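Local coordinates for SusD superfamily protein (Bacteroides fragilis, PDB 3L22) that probably helps capture glycans at the outer-membrane surface, as SusD-family lipoproteins do, and also binds zinc ions, at residues A[57-62]-A[276-281]; A[269-274]-A[310-315]. All coordinates share one frame; numbering follows the deposited sequence.

Contact 1 of 2, residues A[57-62]-A[276-281]; sequences INISNN and IMLIDT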
ATOM      1  N   ILE A  57      -5.307  15.917  -5.563  1.00 14.16           N
ATOM      2  CA  ILE A  57      -4.324  16.907  -5.975  0.60 13.88           C
ATOM      3  C   ILE A  57      -3.634  17.486  -4.774  1.00 13.77           C
ATOM      4  O   ILE A  57      -4.238  17.640  -3.735  1.00 14.20           O
ATOM      5  CB  ILE A  57      -4.921  18.085  -6.789  0.60 13.42           C
ATOM      6  CG1 ILE A  57      -6.125  18.741  -6.059  0.60 12.50           C
ATOM      7  CG2 ILE A  57      -5.274  17.581  -8.136  0.60 15.11           C
ATOM      8  CD1 ILE A  57      -6.635  20.059  -6.703  0.60 15.06           C
ATOM      9  N   ASN A  58      -2.360  17.813  -4.947  1.00 13.50           N
ATOM     10  CA  ASN A  58      -1.560  18.452  -3.931  1.00 13.86           C
ATOM     11  C   ASN A  58      -1.428  19.913  -4.349  1.00 14.16           C
ATOM     12  O   ASN A  58      -0.827  20.209  -5.379  1.00 13.55           O
ATOM     13  CB  ASN A  58      -0.178  17.772  -3.836  1.00 14.10           C
ATOM     14  CG  ASN A  58       0.652  18.276  -2.668  1.00 13.95           C
ATOM     15  OD1 ASN A  58       0.649  19.492  -2.366  1.00 12.75           O
ATOM     16  ND2 ASN A  58       1.367  17.346  -1.988  1.00 11.11           N
ATOM     17  N   ILE A  59      -2.012  20.815  -3.569  1.00 15.08           N
ATOM     18  CA  ILE A  59      -1.968  22.251  -3.878  1.00 16.04           C
ATOM     19  C   ILE A  59      -1.048  23.028  -2.925  1.00 16.31           C
ATOM     20  O   ILE A  59      -1.089  24.245  -2.856  1.00 15.75           O
ATOM     21  CB  ILE A  59      -3.402  22.872  -3.983  1.00 16.54           C
ATOM     22  CG1 ILE A  59      -4.267  22.612  -2.744  1.00 18.98           C
ATOM     23  CG2 ILE A  59      -4.134  22.358  -5.249  1.00 16.19           C
ATOM     24  CD1 ILE A  59      -3.823  23.351  -1.506  1.00 19.74           C
ATOM     25  N   SER A  60      -0.189  22.335  -2.202  1.00 16.71           N
ATOM     26  CA  SER A  60       0.578  22.978  -1.115  1.00 16.73           C
ATOM     27  C   SER A  60       1.688  23.867  -1.619  1.00 18.53           C
ATOM     28  O   SER A  60       2.098  24.779  -0.889  1.00 18.24           O
ATOM     29  CB  SER A  60       1.212  21.930  -0.195  1.00 16.75           C
ATOM     30  OG  SER A  60       2.182  21.119  -0.863  1.00 13.96           O
ATOM     31  N   ASN A  61       2.185  23.596  -2.835  1.00 19.60           N
ATOM     32  CA  ASN A  61       3.366  24.294  -3.372  0.50 20.49           C
ATOM     33  C   ASN A  61       4.561  24.185  -2.440  1.00 21.06           C
ATOM     34  O   ASN A  61       5.399  25.056  -2.409  1.00 22.49           O
ATOM     35  CB  ASN A  61       3.063  25.778  -3.651  0.50 20.93           C
ATOM     36  CG  ASN A  61       4.082  26.428  -4.599  0.50 21.44           C
ATOM     37  OD1 ASN A  61       4.551  25.796  -5.533  0.50 23.59           O
ATOM     38  ND2 ASN A  61       4.435  27.682  -4.338  0.50 22.14           N
ATOM     39  N   ASN A  62       4.639  23.121  -1.650  1.00 21.60           N
ATOM     40  CA  ASN A  62       5.664  23.015  -0.627  1.00 21.38           C
ATOM     41  C   ASN A  62       6.313  21.635  -0.697  1.00 20.83           C
ATOM     42  O   ASN A  62       5.645  20.634  -0.512  1.00 19.86           O
ATOM     43  CB  ASN A  62       4.993  23.236   0.727  1.00 22.29           C
ATOM     44  CG  ASN A  62       5.962  23.173   1.898  1.00 23.49           C
ATOM     45  OD1 ASN A  62       7.174  23.052   1.718  1.00 25.48           O
ATOM     46  ND2 ASN A  62       5.414  23.225   3.120  1.00 24.32           N
ATOM     47  N   ILE A 276      -3.395  21.202   1.767  1.00 14.34           N
ATOM     48  CA  ILE A 276      -2.428  20.310   1.138  1.00 13.71           C
ATOM     49  C   ILE A 276      -3.099  19.484   0.059  1.00 13.13           C
ATOM     50  O   ILE A 276      -2.957  19.832  -1.123  1.00 12.86           O
ATOM     51  CB  ILE A 276      -1.631  19.445   2.163  1.00 13.32           C
ATOM     52  CG1 ILE A 276      -0.974  20.350   3.226  1.00 14.15           C
ATOM     53  CG2 ILE A 276      -0.580  18.567   1.426  1.00 10.81           C
ATOM     54  CD1 ILE A 276      -0.326  19.591   4.388  1.00 13.36           C
HETATM   55  N   MSE A 277      -3.811  18.406   0.448  1.00 13.11           N
HETATM   56  CA  MSE A 277      -4.477  17.523  -0.492  1.00 13.29           C
HETATM   57  C   MSE A 277      -5.952  17.911  -0.605  1.00 13.80           C
HETATM   58  O   MSE A 277      -6.598  18.207   0.406  1.00 14.39           O
HETATM   59  CB  MSE A 277      -4.399  16.062  -0.064  1.00 13.08           C
HETATM   60  CG  MSE A 277      -3.020  15.553   0.306  1.00 15.36           C
HETATM   61 SE   MSE A 277      -1.678  15.751  -1.050  0.75 15.66          SE
HETATM   62  CE  MSE A 277      -2.510  14.643  -2.407  1.00 13.67           C
ATOM     63  N   LEU A 278      -6.446  17.896  -1.845  1.00 13.29           N
ATOM     64  CA  LEU A 278      -7.867  17.982  -2.163  1.00 13.01           C
ATOM     65  C   LEU A 278      -8.208  16.821  -3.093  1.00 13.06           C
ATOM     66  O   LEU A 278      -7.326  16.203  -3.720  1.00 11.46           O
ATOM     67  CB  LEU A 278      -8.185  19.312  -2.840  1.00 13.41           C
ATOM     68  CG  LEU A 278      -7.974  20.628  -2.074  1.00 14.02           C
ATOM     69  CD1 LEU A 278      -8.168  21.869  -3.029  1.00 11.07           C
ATOM     70  CD2 LEU A 278      -8.967  20.667  -0.845  1.00 11.46           C
ATOM     71  N   ILE A 279      -9.493  16.528  -3.189  1.00 13.17           N
ATOM     72  CA  ILE A 279     -10.009  15.627  -4.202  1.00 13.23           C
ATOM     73  C   ILE A 279      -9.817  16.308  -5.562  1.00 14.23           C
ATOM     74  O   ILE A 279     -10.114  17.502  -5.690  1.00 14.13           O
ATOM     75  CB  ILE A 279     -11.497  15.371  -4.023  1.00 13.15           C
ATOM     76  CG1 ILE A 279     -11.788  14.715  -2.655  1.00 13.39           C
ATOM     77  CG2 ILE A 279     -12.043  14.490  -5.213  1.00 11.92           C
ATOM     78  CD1 ILE A 279     -13.260  14.704  -2.312  1.00  8.99           C
ATOM     79  N   ASP A 280      -9.308  15.573  -6.563  1.00 14.64           N
ATOM     80  CA  ASP A 280      -9.272  16.082  -7.955  1.00 14.62           C
ATOM     81  C   ASP A 280     -10.641  15.947  -8.597  1.00 14.44           C
ATOM     82  O   ASP A 280     -10.954  14.932  -9.261  1.00 14.35           O
ATOM     83  CB  ASP A 280      -8.214  15.373  -8.805  1.00 14.77           C
ATOM     84  CG  ASP A 280      -8.005  16.048 -10.164  1.00 16.94           C
ATOM     85  OD1 ASP A 280      -8.890  16.807 -10.629  1.00 15.51           O
ATOM     86  OD2 ASP A 280      -6.919  15.834 -10.743  1.00 19.11           O
ATOM     87  N   THR A 281     -11.454  16.981  -8.424  1.00 14.70           N
ATOM     88  CA  THR A 281     -12.799  16.965  -8.974  1.00 15.11           C
ATOM     89  C   THR A 281     -12.830  17.483 -10.424  1.00 15.78           C
ATOM     90  O   THR A 281     -13.833  17.352 -11.070  1.00 15.92           O
ATOM     91  CB  THR A 281     -13.764  17.780  -8.137  1.00 15.71           C
ATOM     92  OG1 THR A 281     -13.245  19.107  -8.031  1.00 15.98           O
ATOM     93  CG2 THR A 281     -13.949  17.149  -6.749  1.00 13.06           C
TER
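Asn-58, which packs against Met-277 across the strand pair, has its OD1 gripped by two donors from Ser-60. Ser-60 N donates to OD1 at 3.0 Å, making an Asx turn, while Ser-60 OG donates in the amide plane, on a lone pair, 2.7 Å away. Asn-58 CG stands anti to the backbone N (chi1 -173°). The selenomethionine chain of Met-277 bends at chi2 and chi3, and its SE lies 3.6 Å from Asn-58 ND2. Ser-60 OG also bonds Thr-65 OG1 and accepts from Asn-62 N, so an Asx turn and an ST turn follow one another as the chain leaves the strand.

The strands run antiparallel as a short two-stranded sheet. Ile-57 and Leu-278 form its hydrogen-bonded pair, with Ile-57 N to Leu-278 O at 2.7 Å and Leu-278 N returning the bond to Ile-57 O at 2.9 Å. Asn-58 and Met-277 are the non-hydrogen-bonded pair. Beyond them Ile-59 N gives Ile-276 O a 2.8 Å bond nearly along the C=O axis, and Asn-58 CA adds a CA-H...O contact.

On the face opposite Asn-58 and Met-277, Ile-57 CG1 packs 3.9 Å from Leu-278 CB, and past the strand end Ile-59 CG1 touches Leu-278 CD1. Ile-57 CG2 meets Asp-280 OD2 at 3.5 Å, the side chains crossing at about a right angle; Asp-280 OD1 accepts from Ser-283 N.

Asn-58 ND2 reaches Asn-51 OD1 of helix 44-52 and Thr-65 O. Helix 67-70 lays Phe-67 and Tyr-70 against Asn-58, while Tyr-270 and Tyr-271 of helix 267-271 pack on Met-277, so the strand pair sits among three helices.

Contact 2 of 2, residues A[269-274]-A[310-315]; sequences EYYYDG and MKFTDA. With EDO (1,2-ethanediol), chain Y.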
ATOM      1  N   GLU A 269      -3.362  15.150   8.780  1.00 13.46           N
ATOM      2  CA  GLU A 269      -2.758  16.454   8.585  1.00 13.03           C
ATOM      3  C   GLU A 269      -2.683  16.861   7.105  1.00 12.98           C
ATOM      4  O   GLU A 269      -2.659  18.055   6.803  1.00 12.35           O
ATOM      5  CB  GLU A 269      -1.370  16.500   9.214  1.00 12.61           C
ATOM      6  CG  GLU A 269      -1.448  16.627  10.718  1.00 15.20           C
ATOM      7  CD  GLU A 269      -0.101  16.472  11.351  1.00 16.57           C
ATOM      8  OE1 GLU A 269       0.453  15.348  11.336  1.00 13.91           O
ATOM      9  OE2 GLU A 269       0.427  17.505  11.789  1.00 15.66           O
ATOM     10  N   TYR A 270      -2.705  15.885   6.208  1.00 11.91           N
ATOM     11  CA  TYR A 270      -2.651  16.156   4.765  1.00 12.59           C
ATOM     12  C   TYR A 270      -4.014  16.467   4.128  1.00 11.94           C
ATOM     13  O   TYR A 270      -4.063  17.056   3.049  1.00 12.30           O
ATOM     14  CB  TYR A 270      -1.911  14.986   4.044  1.00 12.76           C
ATOM     15  CG  TYR A 270      -0.430  15.183   4.047  1.00 12.71           C
ATOM     16  CD1 TYR A 270       0.273  15.151   5.229  1.00 15.61           C
ATOM     17  CD2 TYR A 270       0.276  15.413   2.883  1.00 14.23           C
ATOM     18  CE1 TYR A 270       1.623  15.346   5.264  1.00 13.72           C
ATOM     19  CE2 TYR A 270       1.650  15.603   2.914  1.00 14.46           C
ATOM     20  CZ  TYR A 270       2.297  15.558   4.113  1.00 16.01           C
ATOM     21  OH  TYR A 270       3.621  15.757   4.199  1.00 22.04           O
ATOM     22  N   TYR A 271      -5.109  16.079   4.792  1.00 11.95           N
ATOM     23  CA  TYR A 271      -6.457  16.181   4.241  1.00 12.39           C
ATOM     24  C   TYR A 271      -7.393  17.134   4.991  1.00 12.88           C
ATOM     25  O   TYR A 271      -8.303  17.673   4.375  1.00 13.36           O
ATOM     26  CB  TYR A 271      -7.132  14.798   4.223  1.00 12.37           C
ATOM     27  CG  TYR A 271      -6.473  13.820   3.258  1.00 13.24           C
ATOM     28  CD1 TYR A 271      -6.623  13.970   1.897  1.00 13.26           C
ATOM     29  CD2 TYR A 271      -5.747  12.726   3.722  1.00 14.95           C
ATOM     30  CE1 TYR A 271      -6.050  13.092   1.010  1.00 13.06           C
ATOM     31  CE2 TYR A 271      -5.160  11.817   2.843  1.00 16.77           C
ATOM     32  CZ  TYR A 271      -5.298  12.029   1.485  1.00 16.41           C
ATOM     33  OH  TYR A 271      -4.719  11.173   0.600  1.00 15.32           O
ATOM     34  N   TYR A 272      -7.169  17.364   6.281  1.00 12.69           N
ATOM     35  CA  TYR A 272      -8.195  17.955   7.124  1.00 13.19           C
ATOM     36  C   TYR A 272      -8.527  19.407   6.880  1.00 13.80           C
ATOM     37  O   TYR A 272      -9.603  19.815   7.264  1.00 14.22           O
ATOM     38  CB  TYR A 272      -7.893  17.804   8.637  1.00 12.48           C
ATOM     39  CG  TYR A 272      -7.013  18.853   9.263  1.00 13.25           C
ATOM     40  CD1 TYR A 272      -5.707  19.020   8.842  1.00 14.87           C
ATOM     41  CD2 TYR A 272      -7.488  19.699  10.308  1.00 15.90           C
ATOM     42  CE1 TYR A 272      -4.881  19.964   9.405  1.00 15.27           C
ATOM     43  CE2 TYR A 272      -6.642  20.683  10.892  1.00 13.87           C
ATOM     44  CZ  TYR A 272      -5.335  20.779  10.423  1.00 15.94           C
ATOM     45  OH  TYR A 272      -4.409  21.661  10.911  1.00 17.32           O
ATOM     46  N   ASP A 273      -7.615  20.202   6.337  1.00 14.81           N
ATOM     47  CA  ASP A 273      -7.861  21.643   6.254  1.00 15.54           C
ATOM     48  C   ASP A 273      -7.877  22.235   4.849  1.00 16.00           C
ATOM     49  O   ASP A 273      -7.982  23.440   4.705  1.00 16.03           O
ATOM     50  CB  ASP A 273      -6.885  22.406   7.170  1.00 15.94           C
ATOM     51  CG  ASP A 273      -5.468  22.392   6.682  1.00 17.59           C
ATOM     52  OD1 ASP A 273      -5.166  21.783   5.611  1.00 16.63           O
ATOM     53  OD2 ASP A 273      -4.645  23.044   7.378  1.00 19.37           O
ATOM     54  N   GLY A 274      -7.731  21.415   3.817  1.00 15.66           N
ATOM     55  CA  GLY A 274      -7.741  21.920   2.443  1.00 15.89           C
ATOM     56  C   GLY A 274      -6.473  22.617   1.977  1.00 16.00           C
ATOM     57  O   GLY A 274      -6.419  23.064   0.842  1.00 16.19           O
HETATM   58  N   MSE A 310     -12.873  13.465   3.153  1.00 15.14           N
HETATM   59  CA  MSE A 310     -13.241  13.356   4.581  0.75 15.47           C
HETATM   60  C   MSE A 310     -12.980  11.986   5.189  1.00 16.01           C
HETATM   61  O   MSE A 310     -13.564  11.641   6.218  1.00 16.98           O
HETATM   62  CB  MSE A 310     -14.703  13.750   4.792  0.75 15.04           C
HETATM   63  CG  MSE A 310     -15.074  15.088   4.122  0.75 16.42           C
HETATM   64 SE   MSE A 310     -14.153  16.568   4.961  0.56 18.29          SE
HETATM   65  CE  MSE A 310     -15.069  16.543   6.704  0.75 14.27           C
ATOM     66  N   LYS A 311     -12.069  11.199   4.619  1.00 15.57           N
ATOM     67  CA  LYS A 311     -11.697   9.939   5.289  1.00 15.18           C
ATOM     68  C   LYS A 311     -10.879  10.167   6.569  1.00 15.28           C
ATOM     69  O   LYS A 311     -11.232   9.690   7.643  1.00 15.42           O
ATOM     70  CB  LYS A 311     -10.937   8.987   4.370  1.00 14.82           C
ATOM     71  CG  LYS A 311     -11.834   8.307   3.318  1.00 17.11           C
ATOM     72  CD  LYS A 311     -11.085   7.412   2.345  1.00 13.18           C
ATOM     73  CE  LYS A 311     -12.051   6.780   1.310  1.00 13.23           C
ATOM     74  NZ  LYS A 311     -11.378   5.696   0.511  1.00 11.82           N
ATOM     75  N   PHE A 312      -9.764  10.870   6.437  1.00 14.70           N
ATOM     76  CA  PHE A 312      -8.821  11.065   7.528  1.00 14.24           C
ATOM     77  C   PHE A 312      -8.796  12.526   7.878  1.00 15.28           C
ATOM     78  O   PHE A 312      -8.056  13.290   7.251  1.00 15.41           O
ATOM     79  CB  PHE A 312      -7.426  10.616   7.077  1.00 14.92           C
ATOM     80  CG  PHE A 312      -7.391   9.193   6.615  1.00 15.14           C
ATOM     81  CD1 PHE A 312      -7.360   8.160   7.542  1.00 15.96           C
ATOM     82  CD2 PHE A 312      -7.369   8.882   5.265  1.00 15.60           C
ATOM     83  CE1 PHE A 312      -7.326   6.822   7.136  1.00 17.44           C
ATOM     84  CE2 PHE A 312      -7.352   7.567   4.846  1.00 17.09           C
ATOM     85  CZ  PHE A 312      -7.342   6.526   5.785  1.00 16.60           C
ATOM     86  N   THR A 313      -9.620  12.933   8.832  1.00 15.10           N
ATOM     87  CA  THR A 313      -9.661  14.321   9.224  1.00 17.35           C
ATOM     88  C   THR A 313      -9.406  14.590  10.709  1.00 16.63           C
ATOM     89  O   THR A 313      -9.516  15.754  11.131  1.00 16.02           O
ATOM     90  CB  THR A 313     -10.967  14.988   8.767  1.00 18.08           C
ATOM     91  OG1 THR A 313     -12.064  14.296   9.356  1.00 23.12           O
ATOM     92  CG2 THR A 313     -11.070  14.941   7.217  1.00 21.60           C
ATOM     93  N   ASP A 314      -9.012  13.577  11.499  1.00 14.95           N
ATOM     94  CA  ASP A 314      -8.751  13.860  12.894  1.00 14.87           C
ATOM     95  C   ASP A 314      -7.281  14.191  13.070  1.00 13.89           C
ATOM     96  O   ASP A 314      -6.448  13.319  13.395  1.00 13.70           O
ATOM     97  CB  ASP A 314      -9.206  12.706  13.784  1.00 14.66           C
ATOM     98  CG  ASP A 314      -8.959  12.986  15.270  1.00 16.07           C
ATOM     99  OD1 ASP A 314      -8.434  14.086  15.658  1.00 17.19           O
ATOM    100  OD2 ASP A 314      -9.271  12.065  16.066  1.00 19.04           O
ATOM    101  N   ALA A 315      -6.952  15.449  12.828  1.00 13.67           N
ATOM    102  CA  ALA A 315      -5.554  15.906  12.866  1.00 13.66           C
ATOM    103  C   ALA A 315      -5.173  16.240  14.306  1.00 14.46           C
ATOM    104  O   ALA A 315      -4.008  16.285  14.619  1.00 16.62           O
ATOM    105  CB  ALA A 315      -5.334  17.085  11.965  1.00 12.40           C
TER
HETATM  106  C1  EDO Y 465     -16.488   9.759   7.189  1.00 59.09           C
HETATM  107  O1  EDO Y 465     -17.568  10.733   7.113  1.00 58.72           O
HETATM  108  C2  EDO Y 465     -15.800   9.558   8.552  1.00 58.37           C
HETATM  109  O2  EDO Y 465     -14.357   9.561   8.424  1.00 57.17           O
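Phe-312 is the first residue of 310-315 to press on 269-274, two places after Met-310, whose carbonyl oxygen holds O2 of an ethanediol molecule at 3.1 Å; this molecule, probably from the crystallisation liquor, also bonds to Ala-301 O. The closest approach of Phe-312 is by its carbonyl oxygen, 3.5 Å from Tyr-271 CB, while Phe-312 CB stays 4.3 Å from Tyr-271 CD2. Its ring meets Tyr-240 edge-to-face.

Thr-313 comes next, beside Tyr-272. Its carbonyl oxygen sits 3.6 Å from Tyr-272 CB, and the CB atoms of Thr-313 and Tyr-272 are 4.2 Å apart. No hydrogen bond crosses between the segments. In this mainly helical SusD-family fold, the contact sets the end of the weakly bonded helix 267-271, and the turn that follows it, against the irregular connection between helix 297-302 and strand 322-326.

Asp-314 is the centre of an inverse gamma turn, and its backbone N is bonded to Gln-320 OE1. It is followed by Ala-315, whose CB points toward 269-274.

Ala-315 makes a CH-pi contact. Its methyl CB rests 3.6 Å from the centroid of the Tyr-272 ring and only 9° off the ring normal, over the centre of the face. Tyr-272 CG lies between its backbone N and carbonyl carbon (chi1 86°), and Asp-273 CB covers the opposite face of the Tyr-272 ring, 3.8 Å above the plane, so the ring is sandwiched. Glu-269 O lies at the ring's edge, in plane. The Ala-315 methyl CB also touches CG of Glu-269 at 4.1 Å, whose carboxylate forms a salt bridge to Lys-318 and hydrogen bonds to Ser-266 OG and Gln-264 N.

From the N terminus the chain passes through helix 44-52 into strand 56-58, and contact 1 closes only after 213 largely helical and loop residues, when strand 277-279 returns beside it. Contact 2 opens just before that return, at residues 269-274, and closes 35 residues later at 310-315, so the two loops cross rather than nest. Helix 267-271 leads almost directly into strand 277-279, and a probable hydrogen bond between Tyr-270 O and Met-277 N ties the contacts together, with centres about 12 Å apart. An early strand, the helix-turn-strand unit and the connection before strand 322-326 are thus brought together in space.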